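Local atomic coordinates of amine Dehydrogenase (Pseudomonas putida, PDB entry 1JMX), a protein that carries two covalently bound c-type hemes as the alpha subunit of a quinohemoprotein amine dehydrogenase and probably passes electrons through them. Residues N248-F253 with F265-D270; A377-N382 with G446-N451; Q390-A395 with D440-P445; V426-V431 with E453-T458; G462-I467 with G479-T484. One frame throughout, in Å; residues are numbered along the deposited sequence.

Interaction 1. Residues N248-F253 with F265-D270; sequences NLRQVF and FEAEHD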
# COMPACT_ATOMS: atom_id res chain seq x y z
N ASN A 248 21.98 -9.44 11.27
CA ASN A 248 22.50 -8.10 11.07
C ASN A 248 21.40 -7.17 11.53
O ASN A 248 20.26 -7.31 11.11
CB ASN A 248 22.79 -7.85 9.59
CG ASN A 248 24.20 -8.25 9.21
OD1 ASN A 248 25.14 -7.43 9.27
ND2 ASN A 248 24.37 -9.51 8.82
N LEU A 249 21.75 -6.26 12.43
CA LEU A 249 20.78 -5.31 12.94
C LEU A 249 21.13 -3.90 12.50
O LEU A 249 22.28 -3.49 12.59
CB LEU A 249 20.73 -5.36 14.46
CG LEU A 249 20.49 -6.70 15.17
CD1 LEU A 249 20.14 -6.43 16.62
CD2 LEU A 249 19.37 -7.47 14.51
N ARG A 250 20.14 -3.20 11.95
CA ARG A 250 20.30 -1.82 11.53
C ARG A 250 20.03 -0.94 12.75
O ARG A 250 19.18 -1.26 13.58
CB ARG A 250 19.28 -1.48 10.44
CG ARG A 250 19.81 -1.38 9.03
CD ARG A 250 20.42 -2.69 8.52
NE ARG A 250 20.60 -2.67 7.05
CZ ARG A 250 21.25 -3.60 6.34
NH1 ARG A 250 21.81 -4.65 6.94
NH2 ARG A 250 21.28 -3.51 5.01
N GLN A 251 20.75 0.16 12.86
CA GLN A 251 20.58 1.09 13.96
C GLN A 251 20.20 2.43 13.36
O GLN A 251 20.94 2.98 12.56
CB GLN A 251 21.89 1.28 14.74
CG GLN A 251 22.48 0.02 15.35
CD GLN A 251 23.72 0.31 16.17
OE1 GLN A 251 24.56 1.12 15.79
NE2 GLN A 251 23.82 -0.33 17.33
N VAL A 252 19.03 2.93 13.72
CA VAL A 252 18.59 4.23 13.24
C VAL A 252 18.38 5.07 14.50
O VAL A 252 17.34 4.98 15.17
CB VAL A 252 17.28 4.13 12.41
CG1 VAL A 252 16.78 5.51 12.04
CG2 VAL A 252 17.53 3.29 11.16
N PHE A 253 19.43 5.79 14.88
CA PHE A 253 19.38 6.63 16.07
C PHE A 253 19.59 8.08 15.72
O PHE A 253 20.03 8.42 14.62
CB PHE A 253 20.49 6.25 17.07
CG PHE A 253 20.57 4.78 17.40
CD1 PHE A 253 19.43 3.99 17.46
CD2 PHE A 253 21.80 4.19 17.65
CE1 PHE A 253 19.51 2.64 17.75
CE2 PHE A 253 21.90 2.83 17.94
CZ PHE A 253 20.75 2.06 17.99
N PHE A 265 16.84 -2.79 14.66
CA PHE A 265 16.02 -3.88 14.15
C PHE A 265 16.75 -4.78 13.17
O PHE A 265 17.79 -4.43 12.64
CB PHE A 265 14.76 -3.32 13.50
CG PHE A 265 15.04 -2.31 12.42
CD1 PHE A 265 15.13 -2.71 11.08
CD2 PHE A 265 15.22 -0.97 12.73
CE1 PHE A 265 15.41 -1.79 10.08
CE2 PHE A 265 15.50 -0.04 11.73
CZ PHE A 265 15.59 -0.45 10.40
N GLU A 266 16.18 -5.95 12.91
CA GLU A 266 16.76 -6.86 11.95
C GLU A 266 16.65 -6.25 10.57
O GLU A 266 15.56 -5.90 10.12
CB GLU A 266 16.05 -8.19 11.99
CG GLU A 266 16.45 -9.06 13.13
CD GLU A 266 16.01 -10.47 12.91
OE1 GLU A 266 15.22 -10.96 13.74
OE2 GLU A 266 16.43 -11.09 11.91
N ALA A 267 17.80 -6.13 9.91
CA ALA A 267 17.89 -5.56 8.56
C ALA A 267 16.87 -6.16 7.61
O ALA A 267 16.37 -5.48 6.72
CB ALA A 267 19.28 -5.79 8.03
N GLU A 268 16.53 -7.41 7.86
CA GLU A 268 15.61 -8.17 7.02
C GLU A 268 14.16 -8.15 7.51
O GLU A 268 13.22 -8.35 6.73
CB GLU A 268 16.12 -9.61 6.93
CG GLU A 268 17.65 -9.74 6.71
CD GLU A 268 18.51 -9.38 7.95
OE1 GLU A 268 18.03 -9.55 9.11
OE2 GLU A 268 19.68 -8.94 7.77
N HIS A 269 13.97 -7.91 8.81
CA HIS A 269 12.64 -7.91 9.40
C HIS A 269 12.52 -6.73 10.35
O HIS A 269 13.03 -6.77 11.47
CB HIS A 269 12.46 -9.20 10.19
CG HIS A 269 12.97 -10.41 9.47
ND1 HIS A 269 12.20 -11.15 8.60
CD2 HIS A 269 14.20 -10.99 9.48
CE1 HIS A 269 12.93 -12.12 8.09
NE2 HIS A 269 14.15 -12.05 8.60
N ASP A 270 11.83 -5.68 9.92
CA ASP A 270 11.69 -4.52 10.77
C ASP A 270 10.67 -4.55 11.90
O ASP A 270 10.57 -3.60 12.65
CB ASP A 270 11.60 -3.22 9.97
CG ASP A 270 10.65 -3.31 8.81
OD1 ASP A 270 11.13 -3.22 7.67
OD2 ASP A 270 9.44 -3.44 9.06
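The open end of a beta hairpin, formed by strands 247-256 and 259-266 of the closed antiparallel barrel in domain II, is where this contact lies. Arg-250 and Phe-265 make its hydrogen-bonded pair. Arg-250 N gives a bond of 2.7 Å to Phe-265 O, meeting it nearly along the C=O axis, and Phe-265 N returns one of 3.0 Å to Arg-250 O. Further toward the end, Leu-249 and Glu-266 form the non-hydrogen-bonded pair, and Ala-267 N then closes on Asn-248 O with an almost straight N-H (172°) at 3.0 Å.

The side chains of Arg-250 and Phe-265 leave the same face of the sheet. Phe-265 places CG in the crowded position between backbone N and carbonyl carbon (chi1 55°), which turns its ring back against the partner strand. Arg-250 CB then lies over one ring face, a CH-pi contact 4.1 Å from the centroid, while Val-252 CG2 meets the ring edge 3.9 Å from Phe-265 CE2. The Arg-250 chain bends at chi2 (61°) and carries the guanidinium past Ala-267, whose CB lies over one of its faces at a tight 3.0 Å from Arg-250 NH1. The side chains of Leu-249 and Glu-266 diverge at their roots, yet Leu-249 CD2 crosses obliquely to within 3.6 Å of Glu-266 CG.

After Glu-266 the chain makes a type I turn, closed by His-269 N on Glu-266 O, and enters strand 269-280. Tight antiparallel pairing running straight into the next turn is what builds an up-and-down beta barrel, with each strand hydrogen-bonded to its neighbour in sequence.

Interaction 2. Residues A377-N382 with G446-N451; sequences ARIGEN and GGAGPN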
# COMPACT_ATOMS: atom_id res chain seq x y z
N ALA A 377 0.19 -8.27 10.58
CA ALA A 377 1.08 -9.40 10.36
C ALA A 377 0.93 -9.72 8.88
O ALA A 377 -0.12 -9.46 8.30
CB ALA A 377 0.65 -10.59 11.21
N ARG A 378 1.96 -10.24 8.24
CA ARG A 378 1.85 -10.54 6.81
C ARG A 378 2.39 -11.92 6.45
O ARG A 378 3.40 -12.37 6.98
CB ARG A 378 2.59 -9.47 5.98
CG ARG A 378 2.46 -8.05 6.53
CD ARG A 378 3.17 -7.01 5.68
NE ARG A 378 2.38 -6.70 4.50
CZ ARG A 378 1.89 -5.50 4.21
NH1 ARG A 378 2.12 -4.45 4.99
NH2 ARG A 378 1.11 -5.38 3.15
N ILE A 379 1.69 -12.60 5.56
CA ILE A 379 2.14 -13.90 5.11
C ILE A 379 3.40 -13.65 4.29
O ILE A 379 3.67 -12.53 3.88
CB ILE A 379 1.06 -14.62 4.24
CG1 ILE A 379 0.71 -13.79 3.00
CG2 ILE A 379 -0.19 -14.92 5.07
CD1 ILE A 379 -0.38 -14.40 2.13
N GLY A 380 4.20 -14.69 4.11
CA GLY A 380 5.43 -14.55 3.35
C GLY A 380 6.09 -15.89 3.14
O GLY A 380 5.50 -16.93 3.43
N GLU A 381 7.31 -15.84 2.60
CA GLU A 381 8.11 -17.03 2.32
C GLU A 381 7.31 -18.07 1.55
O GLU A 381 6.43 -17.71 0.77
CB GLU A 381 8.71 -17.58 3.62
CG GLU A 381 9.84 -16.69 4.17
CD GLU A 381 9.96 -16.70 5.69
OE1 GLU A 381 9.89 -17.81 6.29
OE2 GLU A 381 10.12 -15.61 6.28
N ASN A 382 7.60 -19.35 1.75
CA ASN A 382 6.92 -20.44 1.04
C ASN A 382 7.32 -20.39 -0.44
O ASN A 382 6.59 -20.86 -1.31
CB ASN A 382 5.40 -20.36 1.24
CG ASN A 382 4.65 -21.59 0.71
OD1 ASN A 382 3.49 -21.50 0.30
ND2 ASN A 382 5.31 -22.75 0.71
N GLY A 446 1.13 -17.72 8.40
CA GLY A 446 1.30 -18.82 7.47
C GLY A 446 2.11 -18.45 6.23
O GLY A 446 2.50 -17.29 6.04
N GLY A 447 2.37 -19.45 5.40
CA GLY A 447 3.11 -19.24 4.17
C GLY A 447 2.29 -18.51 3.11
O GLY A 447 1.06 -18.58 3.10
N ALA A 448 2.99 -17.81 2.22
CA ALA A 448 2.36 -17.05 1.15
C ALA A 448 1.77 -17.95 0.05
O ALA A 448 1.96 -19.16 0.05
CB ALA A 448 3.36 -16.08 0.55
N GLY A 449 1.06 -17.32 -0.88
CA GLY A 449 0.44 -18.03 -1.99
C GLY A 449 -0.98 -18.47 -1.71
O GLY A 449 -1.47 -18.34 -0.60
N PRO A 450 -1.70 -18.93 -2.75
CA PRO A 450 -3.08 -19.38 -2.54
C PRO A 450 -3.01 -20.70 -1.77
O PRO A 450 -2.05 -21.46 -1.93
CB PRO A 450 -3.58 -19.63 -3.97
CG PRO A 450 -2.65 -18.81 -4.84
CD PRO A 450 -1.32 -18.99 -4.17
N ASN A 451 -3.99 -20.96 -0.92
CA ASN A 451 -3.99 -22.19 -0.15
C ASN A 451 -5.17 -23.07 -0.56
O ASN A 451 -6.30 -22.82 -0.16
CB ASN A 451 -4.03 -21.89 1.35
CG ASN A 451 -3.85 -23.13 2.20
OD1 ASN A 451 -3.87 -23.05 3.43
ND2 ASN A 451 -3.65 -24.28 1.57
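Gly-446 enters just past the end of strand 442-445, and its carbonyl points at Ile-379: Gly-446 O lies 3.5 Å from Ile-379 CB and also faces the CA-H of that residue. This oxygen is buried by the contact and has no hydrogen-bond partner in the model; the same holds for Gly-380 N. Gly-447 comes next, its CA 3.4 Å from Gly-380 O in a CA-H...O contact. Lacking a side chain, it leaves room for Asn-382 CB, which sits 3.9 Å from Gly-447 CA. Gly-447 O is taken by Asn-460 ND2.

Ala-448 N gives a backbone hydrogen bond to Gly-380 O at 2.9 Å. The bond is bent (140° at the hydrogen), and the donor stands well above the carbonyl plane. A single backbone bridge of this kind ties two loops of domain IV, an E-set (immunoglobulin-like) domain: the chain leaving strand 367-378 and the long connection between strands 442-445 and 462-470. Ala-448 CB packs 3.5 Å from Glu-381 O, where positive phi angles at Glu-381 and Asn-382 wrap the first loop round the methyl. From the other side comes Ile-379, whose CG1 takes the crowded position between backbone N and carbonyl carbon (chi1 59°) and brings CD1 to 3.9 Å from Ala-448 CA. An aromatic side chain of another protein chain also packs on Ala-448.

Gly-449 then swings the chain away with a phi of 91°, at backbone angles that call for glycine. Pro-450 follows, packed against an acidic side chain of that other protein.

Interaction 3. Residues Q390-A395 with D440-P445; sequences QGRFEA and DGVFVP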
# COMPACT_ATOMS: atom_id res chain seq x y z
N GLN A 390 5.90 -10.98 11.43
CA GLN A 390 5.34 -11.44 12.69
C GLN A 390 4.55 -10.41 13.47
O GLN A 390 4.75 -9.20 13.34
CB GLN A 390 6.45 -11.90 13.63
CG GLN A 390 7.36 -13.00 13.14
CD GLN A 390 8.57 -13.16 14.05
OE1 GLN A 390 8.93 -12.25 14.80
NE2 GLN A 390 9.19 -14.33 13.99
N GLY A 391 3.66 -10.91 14.31
CA GLY A 391 2.92 -10.07 15.22
C GLY A 391 3.71 -10.29 16.50
O GLY A 391 4.05 -11.43 16.83
N ARG A 392 4.11 -9.22 17.19
CA ARG A 392 4.86 -9.37 18.43
C ARG A 392 4.15 -8.58 19.50
O ARG A 392 3.94 -7.38 19.36
CB ARG A 392 6.29 -8.89 18.25
CG ARG A 392 7.10 -9.79 17.35
CD ARG A 392 8.50 -9.26 17.19
NE ARG A 392 9.40 -10.33 16.78
CZ ARG A 392 10.13 -11.04 17.63
NH1 ARG A 392 10.07 -10.80 18.94
NH2 ARG A 392 10.89 -12.02 17.18
N PHE A 393 3.76 -9.27 20.57
CA PHE A 393 2.98 -8.61 21.60
C PHE A 393 3.52 -8.64 23.00
O PHE A 393 4.36 -9.47 23.35
CB PHE A 393 1.56 -9.16 21.59
CG PHE A 393 0.95 -9.21 20.23
CD1 PHE A 393 1.05 -10.36 19.45
CD2 PHE A 393 0.30 -8.10 19.71
CE1 PHE A 393 0.51 -10.40 18.17
CE2 PHE A 393 -0.24 -8.13 18.42
CZ PHE A 393 -0.13 -9.29 17.65
N GLU A 394 2.98 -7.75 23.82
CA GLU A 394 3.35 -7.62 25.21
C GLU A 394 2.06 -7.33 25.99
O GLU A 394 1.12 -6.75 25.45
CB GLU A 394 4.35 -6.47 25.33
CG GLU A 394 5.31 -6.60 26.47
CD GLU A 394 6.50 -7.48 26.17
OE1 GLU A 394 7.32 -7.12 25.31
OE2 GLU A 394 6.63 -8.53 26.83
N ALA A 395 1.98 -7.80 27.23
CA ALA A 395 0.80 -7.55 28.07
C ALA A 395 1.13 -6.49 29.10
O ALA A 395 1.94 -6.71 30.00
CB ALA A 395 0.35 -8.83 28.74
N ASP A 440 5.52 -17.31 23.84
CA ASP A 440 6.23 -16.06 24.10
C ASP A 440 5.57 -14.78 23.60
O ASP A 440 6.06 -13.68 23.89
CB ASP A 440 7.69 -16.15 23.61
CG ASP A 440 7.82 -16.58 22.15
OD1 ASP A 440 6.83 -17.01 21.53
OD2 ASP A 440 8.94 -16.49 21.62
N GLY A 441 4.43 -14.91 22.91
CA GLY A 441 3.72 -13.74 22.41
C GLY A 441 4.10 -13.34 20.99
O GLY A 441 3.83 -12.23 20.56
N VAL A 442 4.75 -14.26 20.28
CA VAL A 442 5.16 -14.03 18.91
C VAL A 442 4.25 -14.84 18.00
O VAL A 442 4.15 -16.06 18.16
CB VAL A 442 6.62 -14.48 18.68
CG1 VAL A 442 6.96 -14.50 17.20
CG2 VAL A 442 7.57 -13.57 19.40
N PHE A 443 3.55 -14.16 17.10
CA PHE A 443 2.67 -14.82 16.15
C PHE A 443 3.39 -14.98 14.81
O PHE A 443 3.84 -14.00 14.22
CB PHE A 443 1.38 -14.03 15.94
CG PHE A 443 0.39 -14.72 15.05
CD1 PHE A 443 -0.54 -15.62 15.58
CD2 PHE A 443 0.38 -14.49 13.67
CE1 PHE A 443 -1.45 -16.28 14.75
CE2 PHE A 443 -0.53 -15.14 12.84
CZ PHE A 443 -1.45 -16.04 13.38
N VAL A 444 3.53 -16.22 14.36
CA VAL A 444 4.19 -16.53 13.09
C VAL A 444 3.10 -16.84 12.06
O VAL A 444 2.45 -17.89 12.13
CB VAL A 444 5.15 -17.75 13.24
CG1 VAL A 444 5.72 -18.16 11.89
CG2 VAL A 444 6.28 -17.42 14.22
N PRO A 445 2.87 -15.92 11.10
CA PRO A 445 1.85 -16.11 10.06
C PRO A 445 2.15 -17.27 9.11
O PRO A 445 3.28 -17.76 9.05
CB PRO A 445 1.84 -14.76 9.34
CG PRO A 445 3.23 -14.27 9.52
CD PRO A 445 3.53 -14.61 10.95
O HOH W 1 5.39 -11.52 25.20
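Three backbone hydrogen bonds form the first shell, pairing residues 391-393 antiparallel to 441-443. Gly-391 O accepts Phe-443 N at 2.8 Å, and Gly-391 N reaches a lone pair of Phe-443 O at 3.1 Å. The third runs from Phe-393 N to Gly-441 O at 3.0 Å. Between these lies the non-hydrogen-bonded pair Arg-392 and Val-442, with side chains on one face.

Val-442 uses both methyls there. CG1, anti to the backbone N, crosses obliquely to the Gln-390 amide, 3.8 Å from Gln-390 CD, while CG2 lies over one face of the Arg-392 guanidinium, 3.8 Å from Arg-392 NH1. On the other face Phe-393 and Phe-443 lie near Gly-391, and Phe-443 CB comes to the edge of the Phe-393 ring.

What holds the polar ends is the next shell. Gln-390 OE1 takes weak, bent bonds from both Arg-392 NE (2.8 Å) and Arg-392 NH2, while Arg-392 NH1 is fixed by Leu-191 O. An alanine in place of Gln-390 would lose this double acceptor and the amide against Val-442 CG1, and would probably let the guanidinium drift from its place over the methyl. At the far end a water donates to Phe-393 O at 2.9 Å and to Asp-440 O at 2.6 Å, carrying the connection past the last direct bond.

These strands, 391-400 and 442-445, belong to the E-set sheet of domain IV. Aromatic rings go to its interior; on the other face the arginine's acceptors are neutral oxygens of Gln-390 and Leu-191, so its charge probably meets amide dipoles and not a carboxylate here.

Interaction 4. Residues V426-V431 with E453-T458; sequences VEDEDV and ERKMMT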
# COMPACT_ATOMS: atom_id res chain seq x y z
N VAL A 426 -14.69 -17.02 12.13
CA VAL A 426 -15.06 -18.35 12.62
C VAL A 426 -15.44 -19.24 11.43
O VAL A 426 -14.96 -20.37 11.32
CB VAL A 426 -16.29 -18.27 13.59
CG1 VAL A 426 -16.68 -19.67 14.07
CG2 VAL A 426 -15.97 -17.39 14.79
N GLU A 427 -16.26 -18.70 10.54
CA GLU A 427 -16.73 -19.41 9.35
C GLU A 427 -15.59 -19.81 8.39
O GLU A 427 -15.60 -20.91 7.84
CB GLU A 427 -17.77 -18.53 8.64
CG GLU A 427 -18.79 -19.26 7.75
CD GLU A 427 -18.47 -19.18 6.25
OE1 GLU A 427 -18.08 -18.08 5.77
OE2 GLU A 427 -18.63 -20.22 5.55
N ASP A 428 -14.61 -18.92 8.21
CA ASP A 428 -13.48 -19.19 7.31
C ASP A 428 -12.33 -19.97 7.96
O ASP A 428 -11.33 -20.26 7.31
CB ASP A 428 -12.92 -17.88 6.74
CG ASP A 428 -13.90 -17.15 5.84
OD1 ASP A 428 -14.80 -17.79 5.24
OD2 ASP A 428 -13.76 -15.91 5.73
N GLU A 429 -12.46 -20.27 9.24
CA GLU A 429 -11.42 -21.01 9.96
C GLU A 429 -10.07 -20.29 9.94
O GLU A 429 -9.03 -20.91 9.70
CB GLU A 429 -11.27 -22.41 9.36
CG GLU A 429 -12.56 -23.21 9.31
CD GLU A 429 -12.31 -24.66 8.98
OE1 GLU A 429 -11.88 -24.96 7.84
OE2 GLU A 429 -12.52 -25.52 9.87
N ASP A 430 -10.09 -18.99 10.21
CA ASP A 430 -8.89 -18.16 10.23
C ASP A 430 -7.84 -18.59 11.25
O ASP A 430 -6.65 -18.57 10.96
CB ASP A 430 -9.26 -16.70 10.49
CG ASP A 430 -9.85 -16.02 9.27
OD1 ASP A 430 -9.99 -16.65 8.21
OD2 ASP A 430 -10.17 -14.82 9.39
N VAL A 431 -8.29 -18.95 12.45
CA VAL A 431 -7.39 -19.37 13.53
C VAL A 431 -6.60 -20.62 13.17
O VAL A 431 -5.53 -20.87 13.73
CB VAL A 431 -8.19 -19.58 14.83
CG1 VAL A 431 -7.40 -20.41 15.84
CG2 VAL A 431 -8.54 -18.25 15.43
N GLU A 453 -6.37 -25.75 0.50
CA GLU A 453 -7.17 -26.24 1.64
C GLU A 453 -8.22 -25.25 2.12
O GLU A 453 -9.14 -25.62 2.85
CB GLU A 453 -6.25 -26.59 2.82
CG GLU A 453 -5.40 -27.82 2.60
CD GLU A 453 -6.23 -29.08 2.40
OE1 GLU A 453 -6.88 -29.53 3.39
OE2 GLU A 453 -6.26 -29.61 1.26
N ARG A 454 -8.09 -23.99 1.72
CA ARG A 454 -9.03 -22.97 2.13
C ARG A 454 -10.16 -22.73 1.13
O ARG A 454 -10.09 -23.19 -0.01
CB ARG A 454 -8.30 -21.66 2.39
CG ARG A 454 -7.22 -21.73 3.44
CD ARG A 454 -6.95 -20.37 4.06
NE ARG A 454 -8.07 -19.95 4.90
CZ ARG A 454 -8.09 -18.85 5.65
NH1 ARG A 454 -7.05 -18.03 5.67
NH2 ARG A 454 -9.13 -18.61 6.42
N LYS A 455 -11.20 -22.04 1.59
CA LYS A 455 -12.34 -21.68 0.74
C LYS A 455 -11.82 -20.72 -0.32
O LYS A 455 -11.10 -19.77 -0.00
CB LYS A 455 -13.42 -20.94 1.56
CG LYS A 455 -14.11 -21.77 2.62
CD LYS A 455 -15.17 -20.96 3.37
CE LYS A 455 -15.64 -21.68 4.64
NZ LYS A 455 -16.18 -23.04 4.36
N MET A 456 -12.16 -20.99 -1.58
CA MET A 456 -11.72 -20.18 -2.72
C MET A 456 -10.19 -20.18 -2.85
O MET A 456 -9.60 -19.23 -3.37
CB MET A 456 -12.22 -18.74 -2.55
CG MET A 456 -13.72 -18.61 -2.51
SD MET A 456 -14.25 -16.94 -2.19
CE MET A 456 -14.22 -16.25 -3.85
N MET A 457 -9.56 -21.26 -2.36
CA MET A 457 -8.11 -21.46 -2.37
C MET A 457 -7.38 -20.20 -1.92
O MET A 457 -6.27 -19.91 -2.37
CB MET A 457 -7.62 -21.92 -3.76
CG MET A 457 -7.67 -20.84 -4.85
SD MET A 457 -7.53 -21.49 -6.53
CE MET A 457 -6.18 -22.69 -6.31
N THR A 458 -7.99 -19.49 -0.98
CA THR A 458 -7.44 -18.24 -0.48
C THR A 458 -6.15 -18.32 0.34
O THR A 458 -5.68 -19.39 0.70
CB THR A 458 -8.52 -17.44 0.30
OG1 THR A 458 -8.10 -16.08 0.44
CG2 THR A 458 -8.77 -18.04 1.67
O HOH W 2 -10.72 -21.10 4.52
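Arg-454 NH2 is gripped by two acceptors, both near the guanidinium plane. Asp-428 O takes one of its hydrogens at 2.9 Å, with the donor standing 47° out of the carbonyl plane. Asp-430 OD1 takes the other at 2.8 Å through its anti lone pair, a salt bridge in which carboxylate and guanidinium planes are almost perpendicular. Arg-454 NH1 goes to Ala-461 O, and Asp-430 OD2 accepts Asn-463 N, so both carboxylate oxygens are used. A water accepts from Arg-454 NE at 2.9 Å and from Lys-455 N at 3.1 Å, and donates to Asp-428 O at 3.0 Å.

This carbonyl sits in the break between helices 423-427 and 430-433. Glu-429, with positive phi (59°), ends the first in a Schellman motif and occupies the N-cap position of the second. A leucine in place of Arg-454 would remove the bonds to Asp-428 O and Asp-430 OD1 and would probably loosen the 453-458 loop from this helix junction.

Lys-455 is exposed. Its CE rests 3.3 Å from Glu-427 O, and its NZ is 3.9 Å from Glu-427 OE2, a long salt bridge.

Interaction 5. Residues G462-I467 with G479-T484; sequences GNLKVI and GHMIVT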
# COMPACT_ATOMS: atom_id res chain seq x y z
N GLY A 462 -6.06 -13.63 7.95
CA GLY A 462 -7.05 -13.76 9.00
C GLY A 462 -7.31 -12.50 9.81
O GLY A 462 -6.48 -11.59 9.86
N ASN A 463 -8.49 -12.45 10.42
CA ASN A 463 -8.89 -11.33 11.26
C ASN A 463 -8.90 -11.93 12.67
O ASN A 463 -9.83 -12.65 13.04
CB ASN A 463 -10.29 -10.85 10.84
CG ASN A 463 -10.59 -9.45 11.31
OD1 ASN A 463 -9.82 -8.87 12.07
ND2 ASN A 463 -11.70 -8.91 10.85
N LEU A 464 -7.84 -11.67 13.43
CA LEU A 464 -7.67 -12.24 14.75
C LEU A 464 -7.74 -11.34 15.99
O LEU A 464 -7.46 -10.15 15.96
CB LEU A 464 -6.35 -13.02 14.79
CG LEU A 464 -6.17 -14.13 13.74
CD1 LEU A 464 -4.82 -14.78 13.92
CD2 LEU A 464 -7.29 -15.16 13.85
N LYS A 465 -8.11 -11.98 17.10
CA LYS A 465 -8.22 -11.33 18.39
C LYS A 465 -7.09 -11.92 19.21
O LYS A 465 -6.99 -13.14 19.36
CB LYS A 465 -9.58 -11.63 19.03
CG LYS A 465 -9.96 -10.70 20.16
CD LYS A 465 -11.47 -10.66 20.39
CE LYS A 465 -12.03 -12.04 20.76
NZ LYS A 465 -13.44 -11.95 21.26
N VAL A 466 -6.18 -11.07 19.66
CA VAL A 466 -5.03 -11.48 20.44
C VAL A 466 -5.33 -11.42 21.94
O VAL A 466 -5.47 -10.34 22.50
CB VAL A 466 -3.81 -10.59 20.10
CG1 VAL A 466 -2.64 -10.92 21.00
CG2 VAL A 466 -3.44 -10.78 18.63
N ILE A 467 -5.40 -12.59 22.58
CA ILE A 467 -5.70 -12.67 24.01
C ILE A 467 -4.49 -12.98 24.87
O ILE A 467 -3.81 -13.99 24.68
CB ILE A 467 -6.77 -13.75 24.33
CG1 ILE A 467 -7.91 -13.72 23.31
CG2 ILE A 467 -7.31 -13.57 25.75
CD1 ILE A 467 -8.64 -12.44 23.28
N GLY A 479 -6.27 -7.73 22.18
CA GLY A 479 -5.69 -6.95 21.10
C GLY A 479 -6.32 -7.36 19.78
O GLY A 479 -7.07 -8.34 19.73
N HIS A 480 -6.01 -6.62 18.73
CA HIS A 480 -6.54 -6.90 17.40
C HIS A 480 -5.41 -6.99 16.40
O HIS A 480 -4.63 -6.06 16.24
CB HIS A 480 -7.52 -5.80 16.97
CG HIS A 480 -8.24 -6.09 15.69
ND1 HIS A 480 -8.97 -5.14 15.02
CD2 HIS A 480 -8.35 -7.23 14.96
CE1 HIS A 480 -9.51 -5.68 13.94
NE2 HIS A 480 -9.15 -6.95 13.88
N MET A 481 -5.34 -8.13 15.72
CA MET A 481 -4.33 -8.36 14.71
C MET A 481 -4.94 -8.86 13.41
O MET A 481 -5.84 -9.69 13.41
CB MET A 481 -3.29 -9.37 15.21
CG MET A 481 -2.24 -9.74 14.17
SD MET A 481 -1.15 -11.08 14.64
CE MET A 481 -2.31 -12.40 14.88
N ILE A 482 -4.46 -8.31 12.30
CA ILE A 482 -4.90 -8.73 10.98
C ILE A 482 -3.68 -9.30 10.25
O ILE A 482 -2.62 -8.66 10.22
CB ILE A 482 -5.51 -7.56 10.16
CG1 ILE A 482 -6.88 -7.18 10.71
CG2 ILE A 482 -5.63 -7.94 8.70
CD1 ILE A 482 -7.45 -5.95 10.09
N VAL A 483 -3.80 -10.53 9.77
CA VAL A 483 -2.73 -11.17 9.03
C VAL A 483 -3.11 -11.01 7.57
O VAL A 483 -4.15 -11.50 7.15
CB VAL A 483 -2.63 -12.67 9.34
CG1 VAL A 483 -1.45 -13.29 8.62
CG2 VAL A 483 -2.51 -12.90 10.84
N THR A 484 -2.31 -10.25 6.82
CA THR A 484 -2.58 -10.03 5.40
C THR A 484 -1.51 -10.42 4.41
O THR A 484 -0.54 -11.10 4.75
CB THR A 484 -2.97 -8.59 5.05
OG1 THR A 484 -2.31 -7.65 5.91
CG2 THR A 484 -4.44 -8.47 5.09
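Strands 462-470 and 476-484 form an antiparallel hairpin in domain IV, and on one of its faces large side chains stand beside glycines. Val-466 is paired with Gly-479 and Val-483 with Gly-462, so each valine faces bare backbone; Val-483 CB comes to 3.8 Å from Gly-462 N. Met-481 fills the middle. Its chain runs out beside Leu-464 and then curls at chi3 (61°), setting CE 3.6 Å from Leu-464 CD1, while nearer its root Met-481 CB takes Val-466 CG2 at 3.7 Å. The surface so made packs against Phe-443.

Opposite, Asn-463 and His-480 reach toward each other, each with CG anti to its backbone N. His-480 NE2 donates to Asn-463 OD1 at 2.7 Å in a nearly straight bond (173°), with amide and ring close to coplanar (24°). The ring edge also settles over the strand, His-480 CD2 lying 3.2 Å from Leu-464 O. Phe-421 stacks on this imidazole and Phe-374 meets it edge-to-face.

With NE2 as donor and aromatic neighbours round the ring, His-480 is held flat in one orientation; the amide oxygen calls for a proton on NE2, while the state of ND1 is left open by this bond.

Interaction 1 stands apart in the domain II barrel, its centre about 18 Å or more from the centres of the others, while interactions 2 to 5 all belong to domain IV. Interactions 3 and 5 are the buried ones: their strand pairs share one sheet, and Phe-443 and Phe-393 of the first pack on Met-481 of the second. Interaction 2 joins the end of that sheet, where the backbones of Ala-377 and Ile-379 hydrogen-bond to Thr-484, to the loop that also supplies interaction 4, farthest from the chain centre. Chemistry follows place: regular backbone pairing with apolar packing inside, a bent bridge among glycines at the sheet's end, and charged groups with water at the helix break.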